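Local coordinates for telomerase reverse transcriptase (Candida tropicalis MYA-3404, PDB 6ZD1), which probably extends chromosome ends as a reverse transcriptase, copying a template within the telomerase RNA into telomeric DNA repeats, at residues A[347-356]-A[472-480]; A[437-445]-A[455-466]. All blocks are in the same frame, centred on the assembly; numbering follows the deposited sequence.

Interaction 1 of 2, residues A[347-356]-A[472-480]; sequences LNQNALKESI and FCDILYSTM
Leu-352 and Leu-476 mark the point where two helices pass one another, their CA atoms 5.4 Å apart. The short axes of 349-356 and 472-480 cross at 80°, almost perpendicular, and come within 8.8 Å. No hydrogen bond crosses between the segments. Asn-348 starts the first helix as its N-cap: OD1 accepts from Ala-351 N in the carbonyl plane. Leu-476 buries more surface here than any other residue. With chi1 at -179° its CG stands anti to the backbone N, and the turn about CB-CG (chi2 52°) directs the two methyls to different partners. CD2 meets Leu-347 CD1 tip to tip at 3.6 Å, while CD1 lies against the first turns of the other helix, 3.2 Å from Ser-355 OG and beside Ala-351 O and CB. Ser-355 OG turns back to donate to Ala-351 O (3.1 Å), which takes Ser-355 N on the opposite face of its plane. Thr-479 OG1 does the same with Ile-475 O, and its CG2 methyl packs on Ser-355. At the other end, Leu-352 crosses Phe-472 at about a right angle, CD2 lying 3.7 Å from Phe-472 CB, and Ile-356 CD1 approaches CE1 of the same ring at 3.7 Å. The contact is consistent with the helix after motif A packing on the motif B helix in the reverse transcriptase palm. Ile-439 of helix 428-440 touches both Leu-352 and Phe-472, helix 263-298 backs Ile-475, and the short helix 343-346 packs against Cys-473 and Tyr-477. Asp-474 pairs with Arg-296 of helix 263-298 and with Arg-499 on strand 495-500.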
loop_
_atom_site.group_PDB
_atom_site.type_symbol
_atom_site.label_atom_id
_atom_site.label_comp_id
_atom_site.label_asym_id
_atom_site.label_seq_id
_atom_site.Cartn_x
_atom_site.Cartn_y
_atom_site.Cartn_z
ATOM N N LEU A 347 -10.925 19.333 -2.609
ATOM C CA LEU A 347 -10.816 19.804 -1.232
ATOM C C LEU A 347 -10.566 21.306 -1.198
ATOM O O LEU A 347 -9.771 21.837 -1.979
ATOM C CB LEU A 347 -9.684 19.067 -0.515
ATOM C CG LEU A 347 -9.787 18.876 0.998
ATOM C CD1 LEU A 347 -10.852 17.839 1.327
ATOM C CD2 LEU A 347 -8.444 18.472 1.585
ATOM N N ASN A 348 -11.278 22.001 -0.311
ATOM C CA ASN A 348 -11.167 23.454 -0.206
ATOM C C ASN A 348 -10.000 23.801 0.712
ATOM O O ASN A 348 -10.055 23.552 1.923
ATOM C CB ASN A 348 -12.473 24.053 0.311
ATOM C CG ASN A 348 -12.482 25.566 0.257
ATOM O OD1 ASN A 348 -11.903 26.232 1.117
ATOM N ND2 ASN A 348 -13.145 26.120 -0.751
ATOM N N GLN A 349 -8.951 24.398 0.140
ATOM C CA GLN A 349 -7.751 24.692 0.917
ATOM C C GLN A 349 -8.047 25.670 2.044
ATOM O O GLN A 349 -7.544 25.511 3.164
ATOM C CB GLN A 349 -6.653 25.243 0.007
ATOM C CG GLN A 349 -6.087 24.221 -0.962
ATOM C CD GLN A 349 -5.069 24.830 -1.898
ATOM O OE1 GLN A 349 -4.701 25.996 -1.751
ATOM N NE2 GLN A 349 -4.612 24.050 -2.871
ATOM N N ASN A 350 -8.864 26.687 1.773
ATOM C CA ASN A 350 -9.168 27.665 2.811
ATOM C C ASN A 350 -10.010 27.044 3.920
ATOM O O ASN A 350 -9.727 27.250 5.107
ATOM C CB ASN A 350 -9.865 28.877 2.197
ATOM C CG ASN A 350 -8.912 29.744 1.392
ATOM O OD1 ASN A 350 -7.708 29.759 1.648
ATOM N ND2 ASN A 350 -9.444 30.471 0.417
ATOM N N ALA A 351 -11.022 26.252 3.561
ATOM C CA ALA A 351 -11.789 25.550 4.583
ATOM C C ALA A 351 -10.898 24.602 5.374
ATOM O O ALA A 351 -11.057 24.461 6.591
ATOM C CB ALA A 351 -12.958 24.797 3.950
ATOM N N LEU A 352 -9.937 23.961 4.702
ATOM C CA LEU A 352 -9.016 23.080 5.414
ATOM C C LEU A 352 -8.170 23.864 6.406
ATOM O O LEU A 352 -7.976 23.428 7.548
ATOM C CB LEU A 352 -8.121 22.338 4.420
ATOM C CG LEU A 352 -6.950 21.526 4.988
ATOM C CD1 LEU A 352 -7.432 20.439 5.946
ATOM C CD2 LEU A 352 -6.134 20.917 3.859
ATOM N N LYS A 353 -7.691 25.045 6.005
ATOM C CA LYS A 353 -6.854 25.840 6.897
ATOM C C LYS A 353 -7.647 26.326 8.104
ATOM O O LYS A 353 -7.111 26.399 9.217
ATOM C CB LYS A 353 -6.230 27.011 6.134
ATOM C CG LYS A 353 -4.917 26.640 5.447
ATOM C CD LYS A 353 -4.393 27.745 4.537
ATOM C CE LYS A 353 -5.178 27.811 3.235
ATOM N NZ LYS A 353 -4.573 28.768 2.262
ATOM N N GLU A 354 -8.925 26.660 7.906
ATOM C CA GLU A 354 -9.773 27.024 9.039
ATOM C C GLU A 354 -10.003 25.832 9.967
ATOM O O GLU A 354 -9.975 25.982 11.194
ATOM C CB GLU A 354 -11.109 27.574 8.534
ATOM C CG GLU A 354 -10.976 28.783 7.605
ATOM C CD GLU A 354 -12.283 29.153 6.914
ATOM O OE1 GLU A 354 -13.330 28.546 7.234
ATOM O OE2 GLU A 354 -12.259 30.055 6.045
ATOM N N SER A 355 -10.206 24.637 9.403
ATOM C CA SER A 355 -10.393 23.449 10.232
ATOM C C SER A 355 -9.170 23.184 11.096
ATOM O O SER A 355 -9.296 22.843 12.279
ATOM C CB SER A 355 -10.684 22.229 9.360
ATOM O OG SER A 355 -11.935 22.347 8.710
ATOM N N ILE A 356 -7.976 23.326 10.515
ATOM C CA ILE A 356 -6.747 23.101 11.270
ATOM C C ILE A 356 -6.629 24.105 12.409
ATOM O O ILE A 356 -6.302 23.741 13.546
ATOM C CB ILE A 356 -5.532 23.157 10.328
ATOM C CG1 ILE A 356 -5.583 21.984 9.344
ATOM C CG2 ILE A 356 -4.240 23.161 11.122
ATOM C CD1 ILE A 356 -4.416 21.945 8.380
ATOM N N PHE A 472 -5.158 15.599 6.383
ATOM C CA PHE A 472 -5.851 16.829 6.015
ATOM C C PHE A 472 -7.315 16.541 5.711
ATOM O O PHE A 472 -8.217 17.123 6.326
ATOM C CB PHE A 472 -5.176 17.481 4.805
ATOM C CG PHE A 472 -3.924 18.245 5.134
ATOM C CD1 PHE A 472 -3.630 18.594 6.443
ATOM C CD2 PHE A 472 -3.046 18.628 4.127
ATOM C CE1 PHE A 472 -2.480 19.303 6.745
ATOM C CE2 PHE A 472 -1.891 19.339 4.423
ATOM C CZ PHE A 472 -1.610 19.677 5.732
ATOM N N CYS A 473 -7.565 15.583 4.815
ATOM C CA CYS A 473 -8.935 15.250 4.445
ATOM C C CYS A 473 -9.721 14.737 5.643
ATOM O O CYS A 473 -10.928 14.985 5.747
ATOM C CB CYS A 473 -8.919 14.215 3.318
ATOM S SG CYS A 473 -10.520 13.827 2.589
ATOM N N ASP A 474 -9.048 14.064 6.579
ATOM C CA ASP A 474 -9.721 13.575 7.779
ATOM C C ASP A 474 -10.105 14.725 8.702
ATOM O O ASP A 474 -11.214 14.748 9.247
ATOM C CB ASP A 474 -8.817 12.578 8.504
ATOM C CG ASP A 474 -9.568 11.718 9.503
ATOM O OD1 ASP A 474 -10.808 11.847 9.603
ATOM O OD2 ASP A 474 -8.912 10.905 10.189
ATOM N N ILE A 475 -9.201 15.690 8.884
ATOM C CA ILE A 475 -9.499 16.853 9.717
ATOM C C ILE A 475 -10.686 17.623 9.151
ATOM O O ILE A 475 -11.617 17.988 9.878
ATOM C CB ILE A 475 -8.258 17.756 9.846
ATOM C CG1 ILE A 475 -7.179 17.086 10.696
ATOM C CG2 ILE A 475 -8.633 19.106 10.440
ATOM C CD1 ILE A 475 -5.898 17.891 10.765
ATOM N N LEU A 476 -10.664 17.890 7.842
ATOM C CA LEU A 476 -11.700 18.726 7.242
ATOM C C LEU A 476 -13.062 18.039 7.282
ATOM O O LEU A 476 -14.062 18.648 7.683
ATOM C CB LEU A 476 -11.315 19.087 5.803
ATOM C CG LEU A 476 -12.306 19.977 5.043
ATOM C CD1 LEU A 476 -12.644 21.223 5.844
ATOM C CD2 LEU A 476 -11.776 20.367 3.676
ATOM N N TYR A 477 -13.122 16.765 6.882
ATOM C CA TYR A 477 -14.411 16.078 6.845
ATOM C C TYR A 477 -14.939 15.781 8.247
ATOM O O TYR A 477 -16.158 15.773 8.455
ATOM C CB TYR A 477 -14.311 14.793 6.018
ATOM C CG TYR A 477 -14.422 15.001 4.515
ATOM C CD1 TYR A 477 -14.409 16.275 3.958
ATOM C CD2 TYR A 477 -14.557 13.917 3.657
ATOM C CE1 TYR A 477 -14.515 16.460 2.584
ATOM C CE2 TYR A 477 -14.663 14.092 2.286
ATOM C CZ TYR A 477 -14.641 15.363 1.755
ATOM O OH TYR A 477 -14.749 15.533 0.393
ATOM N N SER A 478 -14.057 15.544 9.221
ATOM C CA SER A 478 -14.524 15.428 10.600
ATOM C C SER A 478 -15.118 16.744 11.080
ATOM O O SER A 478 -16.181 16.761 11.712
ATOM C CB SER A 478 -13.382 14.995 11.521
ATOM O OG SER A 478 -12.887 13.715 11.162
ATOM N N THR A 479 -14.436 17.855 10.791
ATOM C CA THR A 479 -14.968 19.174 11.112
ATOM C C THR A 479 -16.274 19.437 10.376
ATOM O O THR A 479 -17.222 19.984 10.950
ATOM C CB THR A 479 -13.934 20.244 10.763
ATOM O OG1 THR A 479 -12.729 20.003 11.500
ATOM C CG2 THR A 479 -14.459 21.632 11.099
HETATM N N MSE A 480 -16.333 19.069 9.100
HETATM C CA MSE A 480 -17.525 19.271 8.290
HETATM C C MSE A 480 -18.713 18.488 8.836
HETATM O O MSE A 480 -19.798 19.041 9.009
HETATM C CB MSE A 480 -17.255 18.860 6.844
HETATM C CG MSE A 480 -18.451 19.025 5.924
HETATM SE SE MSE A 480 -18.165 18.243 4.161
HETATM C CE MSE A 480 -17.961 16.372 4.685
#

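Interaction 2 of 2, residues A[437-445]-A[455-466]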
loop_
_atom_site.group_PDB
_atom_site.type_symbol
_atom_site.label_atom_id
_atom_site.label_comp_id
_atom_site.label_asym_id
_atom_site.label_seq_id
_atom_site.Cartn_x
_atom_site.Cartn_y
_atom_site.Cartn_z
ATOM N N SER A 437 2.446 25.407 4.493
ATOM C CA SER A 437 3.439 25.202 3.444
ATOM C C SER A 437 3.094 23.991 2.583
ATOM O O SER A 437 3.223 24.037 1.355
ATOM C CB SER A 437 4.828 25.045 4.059
ATOM O OG SER A 437 5.790 24.742 3.064
ATOM N N GLN A 438 2.641 22.900 3.208
ATOM C CA GLN A 438 2.258 21.719 2.440
ATOM C C GLN A 438 1.026 21.990 1.583
ATOM O O GLN A 438 0.928 21.496 0.454
ATOM C CB GLN A 438 2.003 20.539 3.378
ATOM C CG GLN A 438 3.241 20.027 4.100
ATOM C CD GLN A 438 4.069 19.076 3.257
ATOM O OE1 GLN A 438 3.557 18.085 2.737
ATOM N NE2 GLN A 438 5.358 19.373 3.119
ATOM N N ILE A 439 0.075 22.767 2.102
ATOM C CA ILE A 439 -1.138 23.055 1.344
ATOM C C ILE A 439 -0.840 24.020 0.204
ATOM O O ILE A 439 -1.214 23.780 -0.950
ATOM C CB ILE A 439 -2.227 23.624 2.269
ATOM C CG1 ILE A 439 -2.640 22.602 3.327
ATOM C CG2 ILE A 439 -3.432 24.071 1.456
ATOM C CD1 ILE A 439 -3.328 23.231 4.521
ATOM N N GLU A 440 -0.152 25.120 0.507
ATOM C CA GLU A 440 -0.054 26.229 -0.433
ATOM C C GLU A 440 1.149 26.142 -1.363
ATOM O O GLU A 440 1.118 26.746 -2.441
ATOM C CB GLU A 440 -0.010 27.555 0.333
ATOM C CG GLU A 440 -1.165 27.728 1.311
ATOM C CD GLU A 440 -1.045 28.979 2.167
ATOM O OE1 GLU A 440 -2.101 29.516 2.575
ATOM O OE2 GLU A 440 0.097 29.418 2.432
ATOM N N ASP A 441 2.194 25.398 -0.997
ATOM C CA ASP A 441 3.418 25.358 -1.785
ATOM C C ASP A 441 3.670 24.003 -2.433
ATOM O O ASP A 441 4.753 23.790 -2.987
ATOM C CB ASP A 441 4.626 25.744 -0.926
ATOM C CG ASP A 441 4.459 27.092 -0.254
ATOM O OD1 ASP A 441 4.426 27.131 0.992
ATOM O OD2 ASP A 441 4.353 28.110 -0.971
ATOM N N ALA A 442 2.711 23.085 -2.382
ATOM C CA ALA A 442 2.894 21.789 -3.022
ATOM C C ALA A 442 2.949 21.971 -4.535
ATOM O O ALA A 442 2.035 22.551 -5.132
ATOM C CB ALA A 442 1.771 20.833 -2.631
ATOM N N THR A 443 4.033 21.504 -5.148
ATOM C CA THR A 443 4.211 21.555 -6.591
ATOM C C THR A 443 4.556 20.164 -7.105
ATOM O O THR A 443 5.052 19.311 -6.364
ATOM C CB THR A 443 5.311 22.549 -7.002
ATOM O OG1 THR A 443 6.556 22.172 -6.400
ATOM C CG2 THR A 443 4.948 23.961 -6.570
ATOM N N CYS A 444 4.292 19.945 -8.392
ATOM C CA CYS A 444 4.590 18.677 -9.040
ATOM C C CYS A 444 5.345 18.923 -10.338
ATOM O O CYS A 444 5.226 19.982 -10.962
ATOM C CB CYS A 444 3.322 17.854 -9.326
ATOM S SG CYS A 444 2.315 18.443 -10.697
ATOM N N LEU A 445 6.150 17.936 -10.718
ATOM C CA LEU A 445 6.904 17.960 -11.962
ATOM C C LEU A 445 6.186 17.102 -12.994
ATOM O O LEU A 445 5.720 16.002 -12.678
ATOM C CB LEU A 445 8.329 17.447 -11.751
ATOM C CG LEU A 445 9.320 18.367 -11.035
ATOM C CD1 LEU A 445 9.081 18.410 -9.531
ATOM C CD2 LEU A 445 10.741 17.937 -11.344
ATOM N N LEU A 455 7.267 22.685 -13.821
ATOM C CA LEU A 455 6.659 22.605 -12.496
ATOM C C LEU A 455 5.245 23.173 -12.511
ATOM O O LEU A 455 4.995 24.227 -13.106
ATOM C CB LEU A 455 7.486 23.365 -11.459
ATOM C CG LEU A 455 8.501 22.555 -10.661
ATOM C CD1 LEU A 455 9.590 22.019 -11.576
ATOM C CD2 LEU A 455 9.089 23.404 -9.550
ATOM N N PHE A 456 4.332 22.488 -11.823
ATOM C CA PHE A 456 2.934 22.889 -11.749
ATOM C C PHE A 456 2.463 22.914 -10.300
ATOM O O PHE A 456 2.915 22.126 -9.467
ATOM C CB PHE A 456 2.037 21.949 -12.559
ATOM C CG PHE A 456 2.117 22.162 -14.044
ATOM C CD1 PHE A 456 3.228 21.748 -14.762
ATOM C CD2 PHE A 456 1.073 22.765 -14.724
ATOM C CE1 PHE A 456 3.300 21.944 -16.130
ATOM C CE2 PHE A 456 1.137 22.959 -16.089
ATOM C CZ PHE A 456 2.252 22.547 -16.794
ATOM N N LYS A 457 1.549 23.837 -10.010
ATOM C CA LYS A 457 0.901 23.952 -8.713
ATOM C C LYS A 457 -0.598 23.721 -8.881
ATOM O O LYS A 457 -1.149 23.860 -9.975
ATOM C CB LYS A 457 1.168 25.330 -8.085
ATOM C CG LYS A 457 0.829 25.440 -6.604
ATOM C CD LYS A 457 1.024 26.864 -6.098
ATOM C CE LYS A 457 2.489 27.272 -6.126
ATOM N NZ LYS A 457 3.309 26.482 -5.164
ATOM N N ARG A 458 -1.260 23.365 -7.783
ATOM C CA ARG A 458 -2.692 23.101 -7.819
ATOM C C ARG A 458 -3.483 24.398 -7.726
ATOM O O ARG A 458 -3.176 25.265 -6.902
ATOM C CB ARG A 458 -3.091 22.166 -6.680
ATOM C CG ARG A 458 -2.510 20.779 -6.791
ATOM C CD ARG A 458 -3.304 19.804 -5.949
ATOM N NE ARG A 458 -4.700 19.758 -6.372
ATOM C CZ ARG A 458 -5.160 18.972 -7.342
ATOM N NH1 ARG A 458 -4.331 18.163 -7.989
ATOM N NH2 ARG A 458 -6.444 18.993 -7.669
ATOM N N LYS A 459 -4.488 24.543 -8.594
ATOM C CA LYS A 459 -5.440 25.639 -8.441
ATOM C C LYS A 459 -6.257 25.479 -7.165
ATOM O O LYS A 459 -6.519 26.459 -6.455
ATOM C CB LYS A 459 -6.366 25.709 -9.657
ATOM C CG LYS A 459 -5.657 25.965 -10.979
ATOM C CD LYS A 459 -6.603 25.789 -12.160
ATOM C CE LYS A 459 -7.825 26.689 -12.047
ATOM N NZ LYS A 459 -8.763 26.500 -13.193
ATOM N N GLN A 460 -6.678 24.252 -6.870
ATOM C CA GLN A 460 -7.483 23.950 -5.696
ATOM C C GLN A 460 -7.263 22.486 -5.346
ATOM O O GLN A 460 -6.947 21.671 -6.215
ATOM C CB GLN A 460 -8.968 24.247 -5.958
ATOM C CG GLN A 460 -9.927 23.922 -4.825
ATOM C CD GLN A 460 -9.703 24.769 -3.588
ATOM O OE1 GLN A 460 -8.769 24.531 -2.822
ATOM N NE2 GLN A 460 -10.569 25.758 -3.378
ATOM N N GLY A 461 -7.419 22.166 -4.069
ATOM C CA GLY A 461 -7.284 20.799 -3.613
ATOM C C GLY A 461 -5.916 20.516 -3.028
ATOM O O GLY A 461 -5.077 21.399 -2.833
ATOM N N VAL A 462 -5.692 19.235 -2.764
ATOM C CA VAL A 462 -4.457 18.760 -2.159
ATOM C C VAL A 462 -3.992 17.541 -2.937
ATOM O O VAL A 462 -4.808 16.718 -3.369
ATOM C CB VAL A 462 -4.647 18.432 -0.661
ATOM C CG1 VAL A 462 -3.471 17.643 -0.117
ATOM C CG2 VAL A 462 -4.828 19.715 0.134
ATOM N N PHE A 463 -2.682 17.441 -3.142
ATOM C CA PHE A 463 -2.131 16.307 -3.865
ATOM C C PHE A 463 -2.193 15.061 -3.001
ATOM O O PHE A 463 -1.725 15.059 -1.860
ATOM C CB PHE A 463 -0.686 16.585 -4.266
ATOM C CG PHE A 463 -0.547 17.261 -5.589
ATOM C CD1 PHE A 463 -1.297 16.843 -6.674
ATOM C CD2 PHE A 463 0.333 18.317 -5.751
ATOM C CE1 PHE A 463 -1.167 17.462 -7.899
ATOM C CE2 PHE A 463 0.468 18.940 -6.972
ATOM C CZ PHE A 463 -0.283 18.512 -8.049
ATOM N N GLN A 464 -2.763 13.995 -3.550
ATOM C CA GLN A 464 -2.685 12.700 -2.898
ATOM C C GLN A 464 -1.270 12.159 -3.041
ATOM O O GLN A 464 -0.689 12.193 -4.131
ATOM C CB GLN A 464 -3.700 11.741 -3.510
ATOM C CG GLN A 464 -3.922 10.481 -2.706
ATOM C CD GLN A 464 -4.982 9.595 -3.320
ATOM O OE1 GLN A 464 -5.877 10.076 -4.018
ATOM N NE2 GLN A 464 -4.884 8.293 -3.076
ATOM N N GLY A 465 -0.708 11.668 -1.942
ATOM C CA GLY A 465 0.659 11.177 -1.926
ATOM C C GLY A 465 1.612 11.960 -1.047
ATOM O O GLY A 465 2.740 11.494 -0.822
ATOM N N PHE A 466 1.234 13.139 -0.562
ATOM C CA PHE A 466 2.057 13.857 0.397
ATOM C C PHE A 466 1.771 13.380 1.817
ATOM O O PHE A 466 0.761 12.724 2.097
ATOM C CB PHE A 466 1.827 15.363 0.288
ATOM C CG PHE A 466 2.587 16.009 -0.830
ATOM C CD1 PHE A 466 3.874 16.476 -0.628
ATOM C CD2 PHE A 466 2.023 16.136 -2.085
ATOM C CE1 PHE A 466 4.582 17.064 -1.656
ATOM C CE2 PHE A 466 2.724 16.726 -3.118
ATOM C CZ PHE A 466 4.005 17.191 -2.903
#
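Cys-444 and Phe-456 exchange both of their backbone hydrogen bonds. Cys-444 N donates to Phe-456 O and Phe-456 N to Cys-444 O, each 2.8 Å long and nearly straight, with N-H...O angles of 164° and 163°. The same two carbonyls also receive CA-H...O contacts, from Thr-443 and Leu-455 respectively. Next along, Leu-445 and Leu-455 form a non-hydrogen-bonded pair whose side chains run side by side. These strands, 443-446 and 454-458, are a beta hairpin inside a mixed sheet of the reverse transcriptase domain. Strands 231-237 and 217-220 flank it: the outward backbone of Leu-445 bonds to Gly-232 and that of Lys-457 to Val-218, while Thr-443 OG1 is taken by Asn-231 ND2. Lys-457 bends at its last two torsions to bring NZ beside Thr-443 CG2, 3.3 Å away, and to 3.5 Å from Glu-440 O; the Asp-441 carboxylate stays 4.6 Å from NZ at OD2, near enough perhaps to favour the charge. On the face bearing Cys-444, the sulfur sits obliquely to the Phe-463 ring, 3.7 Å from CZ. Ala-442 CB lies over one face of Phe-466 and at the edge of Phe-463. Arg-458 lays its CG over a face of that Phe-463 ring and sends its guanidinium back to the loop, where NE and NH2 both grip Gln-460 O side-on. NH2 adds a salt bridge to Asp-345, NH1 bonds Tyr-212 OH, and Gln-460 OE1 in turn accepts from Gly-461 N on a lone pair and from Gln-349 N.

From the N terminus the chain first reaches 347-356, half of interaction 1, and its partner 472-480 arrives 116 residues later. Within that long loop the chain passes through 437-445 and, after the loop that connects the two hairpin strands, 455-466, so interaction 2 is nested inside interaction 1. Strand 454-458 is then followed by helix 469-484, which closes the outer loop. The two contacts, with centres about 15 Å apart, also touch directly: Lys-353 NZ forms a salt bridge with Glu-440 OE1, and Gln-349 NE2 probably hydrogen-bonds Gly-461 O. The crossed helices of the reverse transcriptase domain are thereby joined to the mixed sheet containing the hairpin.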